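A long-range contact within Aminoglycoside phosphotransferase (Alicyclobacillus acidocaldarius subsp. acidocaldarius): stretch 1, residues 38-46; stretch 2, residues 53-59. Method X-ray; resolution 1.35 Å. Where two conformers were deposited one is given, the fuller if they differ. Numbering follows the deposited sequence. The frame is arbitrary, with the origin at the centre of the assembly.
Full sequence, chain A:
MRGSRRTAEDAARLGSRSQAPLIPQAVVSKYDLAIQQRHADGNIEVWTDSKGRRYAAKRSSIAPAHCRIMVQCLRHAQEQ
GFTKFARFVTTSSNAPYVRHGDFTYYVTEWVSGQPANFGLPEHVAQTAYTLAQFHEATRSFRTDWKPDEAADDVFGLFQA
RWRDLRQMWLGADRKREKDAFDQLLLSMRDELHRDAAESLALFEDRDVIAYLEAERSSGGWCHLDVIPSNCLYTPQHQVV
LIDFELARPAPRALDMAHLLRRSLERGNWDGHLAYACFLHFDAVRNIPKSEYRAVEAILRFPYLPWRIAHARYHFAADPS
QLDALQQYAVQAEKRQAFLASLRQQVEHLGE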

# COMPACT_ATOMS: atom_id res chain seq x y z
N ARG A 38 16.71 -5.25 23.67
CA ARG A 38 15.47 -5.28 22.86
C ARG A 38 14.58 -4.10 23.21
O ARG A 38 14.43 -3.77 24.39
CB ARG A 38 14.69 -6.56 23.11
CG ARG A 38 15.52 -7.79 22.85
CD ARG A 38 14.67 -9.03 22.87
NE ARG A 38 14.28 -9.49 24.20
CZ ARG A 38 13.03 -9.69 24.62
NH1 ARG A 38 11.98 -9.40 23.85
NH2 ARG A 38 12.81 -10.19 25.84
N HIS A 39 14.00 -3.48 22.20
CA HIS A 39 13.02 -2.43 22.46
C HIS A 39 12.07 -2.33 21.29
O HIS A 39 12.44 -2.63 20.17
CB HIS A 39 13.70 -1.08 22.74
CG HIS A 39 14.44 -0.51 21.57
ND1 HIS A 39 15.75 -0.83 21.28
CD2 HIS A 39 14.02 0.28 20.55
CE1 HIS A 39 16.12 -0.22 20.17
NE2 HIS A 39 15.09 0.47 19.72
N ALA A 40 10.84 -1.93 21.56
CA ALA A 40 9.86 -1.72 20.53
C ALA A 40 10.28 -0.51 19.72
O ALA A 40 10.87 0.44 20.24
CB ALA A 40 8.47 -1.50 21.13
N ASP A 41 9.98 -0.55 18.43
CA ASP A 41 10.17 0.59 17.57
C ASP A 41 9.09 0.50 16.50
O ASP A 41 9.20 -0.25 15.53
CB ASP A 41 11.58 0.61 16.98
CG ASP A 41 11.87 1.88 16.19
OD1 ASP A 41 10.93 2.65 15.92
OD2 ASP A 41 13.03 2.10 15.82
N GLY A 42 8.02 1.26 16.69
CA GLY A 42 6.90 1.19 15.77
C GLY A 42 6.24 -0.16 15.92
O GLY A 42 6.01 -0.60 17.04
N ASN A 43 5.96 -0.82 14.81
CA ASN A 43 5.29 -2.12 14.86
C ASN A 43 6.24 -3.31 14.80
O ASN A 43 5.81 -4.44 14.59
CB ASN A 43 4.23 -2.25 13.77
CG ASN A 43 4.82 -2.47 12.40
OD1 ASN A 43 6.03 -2.32 12.21
ND2 ASN A 43 3.98 -2.84 11.44
N ILE A 44 7.54 -3.05 14.99
CA ILE A 44 8.50 -4.13 15.17
C ILE A 44 9.25 -3.94 16.48
O ILE A 44 9.11 -2.92 17.16
CB ILE A 44 9.47 -4.28 13.97
CG1 ILE A 44 10.25 -3.00 13.68
CG2 ILE A 44 8.72 -4.74 12.73
CD1 ILE A 44 11.48 -2.85 14.51
N GLU A 45 9.97 -4.98 16.84
CA GLU A 45 10.89 -4.92 17.96
C GLU A 45 12.30 -5.01 17.43
O GLU A 45 12.62 -5.84 16.59
CB GLU A 45 10.60 -6.09 18.91
CG GLU A 45 11.26 -5.95 20.26
CD GLU A 45 10.83 -7.03 21.23
OE1 GLU A 45 9.72 -6.93 21.80
OE2 GLU A 45 11.60 -7.99 21.43
N VAL A 46 13.17 -4.13 17.92
CA VAL A 46 14.57 -4.13 17.52
C VAL A 46 15.36 -4.98 18.50
O VAL A 46 15.25 -4.78 19.71
CB VAL A 46 15.13 -2.70 17.52
CG1 VAL A 46 16.61 -2.66 17.09
CG2 VAL A 46 14.28 -1.82 16.63
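Stretch 2, residues 53-59: RRYAAKR

Two backbone hydrogen bonds fix stretch 2 on stretch 1. Glu45 N donates to Ala57 O and Ala57 N donates back to Glu45 O, each at 2.8 Å and nearly straight, so Glu45 and Ala57 form the hydrogen-bonded pair of an antiparallel bridge. Within stretch 1, Arg38 NH1 and Glu45 OE2 form a salt bridge at 2.8 Å. Strand 54-59 is extended throughout and runs against strand 44-46 at 148° between their N-to-C directions, with the axes 4.6 Å apart at closest approach. The register follows from this one pair: Ile44 lies opposite Lys58, and Val46 opposite Ala56 in a non-hydrogen-bonded pair, Val46 CA to Ala56 CA 5.0 Å. Here the backbones also meet in a CA-H...O contact, Val46 CA to Tyr55 O at 3.4 Å.

Water extends the pairing beyond the bridge. One water donates to Asn43 O (2.6 Å) and accepts from Arg59 N (3.0 Å), linking the backbones where strand 44-46 gives way to the type II' turn from Asp41 to Ile44. A second accepts from Lys58 NZ at 2.9 Å and, weakly, from Asn43 ND2 at 3.3 Å. A third joins three side chains: it donates to Asp41 OD2 (2.6 Å), accepts from Arg54 NH1 (3.1 Å) and bonds His39 NE2 (2.8 Å).

The bridge register sets which side chains meet: Glu45 and Ala57 share one face, Glu45 CB 4.3 Å from Ala57 CB, and Val46 and Ala56 share the other. The small Ala56 CB meets Ile44 CD1 at 4.3 Å, and Val46 CG1 lies over a face of the Arg54 guanidinium, 3.8 Å from Arg54 CZ. Arg54 NH2 also reaches the edge of the His39 ring, 3.7 Å from His39 CE1. At the turn end, Lys58 CD lies 4.0 Å from Ile44 CG2 and 3.4 Å from Asn43 O, so the aliphatic part of the lysine passes beside both.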

# COMPACT_ATOMS: atom_id res chain seq x y z
N ARG A 53 24.85 -5.02 16.11
CA ARG A 53 24.11 -5.47 14.93
C ARG A 53 22.66 -5.62 15.31
O ARG A 53 22.35 -6.18 16.35
CB ARG A 53 24.66 -6.77 14.41
CG ARG A 53 23.95 -7.18 13.13
CD ARG A 53 24.72 -8.19 12.33
NE ARG A 53 24.07 -8.31 11.03
CZ ARG A 53 24.65 -8.71 9.91
NH1 ARG A 53 25.93 -9.07 9.90
NH2 ARG A 53 23.95 -8.76 8.79
N ARG A 54 21.78 -5.11 14.43
CA ARG A 54 20.35 -5.03 14.68
C ARG A 54 19.56 -6.05 13.85
O ARG A 54 19.95 -6.39 12.73
CB ARG A 54 19.84 -3.62 14.35
CG ARG A 54 20.39 -2.49 15.23
CD ARG A 54 19.68 -1.15 15.03
NE ARG A 54 19.58 -0.44 16.31
CZ ARG A 54 18.66 0.48 16.62
NH1 ARG A 54 17.72 0.86 15.75
NH2 ARG A 54 18.67 1.01 17.84
N TYR A 55 18.46 -6.52 14.43
CA TYR A 55 17.47 -7.36 13.76
C TYR A 55 16.10 -6.78 14.07
O TYR A 55 15.89 -6.23 15.14
CB TYR A 55 17.57 -8.79 14.26
CG TYR A 55 18.93 -9.37 14.10
CD1 TYR A 55 19.91 -9.17 15.08
CD2 TYR A 55 19.26 -10.09 12.98
CE1 TYR A 55 21.17 -9.68 14.92
CE2 TYR A 55 20.52 -10.61 12.81
CZ TYR A 55 21.48 -10.40 13.79
OH TYR A 55 22.71 -10.93 13.63
N ALA A 56 15.19 -6.93 13.10
CA ALA A 56 13.80 -6.53 13.26
C ALA A 56 12.95 -7.77 13.53
O ALA A 56 12.92 -8.68 12.68
CB ALA A 56 13.31 -5.87 11.97
N ALA A 57 12.28 -7.82 14.66
CA ALA A 57 11.42 -8.94 15.02
C ALA A 57 9.97 -8.48 14.95
O ALA A 57 9.60 -7.44 15.49
CB ALA A 57 11.78 -9.43 16.40
N LYS A 58 9.15 -9.25 14.25
CA LYS A 58 7.76 -8.91 14.03
C LYS A 58 6.85 -9.94 14.71
O LYS A 58 7.00 -11.14 14.48
CB LYS A 58 7.47 -8.91 12.53
CG LYS A 58 6.00 -8.61 12.17
CD LYS A 58 5.58 -7.19 12.52
CE LYS A 58 4.12 -6.89 12.20
NZ LYS A 58 3.91 -6.83 10.73
N ARG A 59 5.94 -9.43 15.54
CA ARG A 59 4.83 -10.18 16.06
C ARG A 59 3.70 -10.04 15.05
O ARG A 59 3.24 -8.92 14.75
CB ARG A 59 4.39 -9.62 17.39
CG ARG A 59 3.20 -10.35 17.99
CD ARG A 59 2.70 -9.70 19.27
NE ARG A 59 3.53 -10.02 20.43
CZ ARG A 59 4.28 -9.17 21.14
NH1 ARG A 59 4.41 -7.89 20.81
NH2 ARG A 59 4.92 -9.64 22.20
O HOH W 1 15.21 1.87 17.28
O HOH W 2 5.94 -6.53 16.21
O HOH W 3 5.93 -4.94 9.85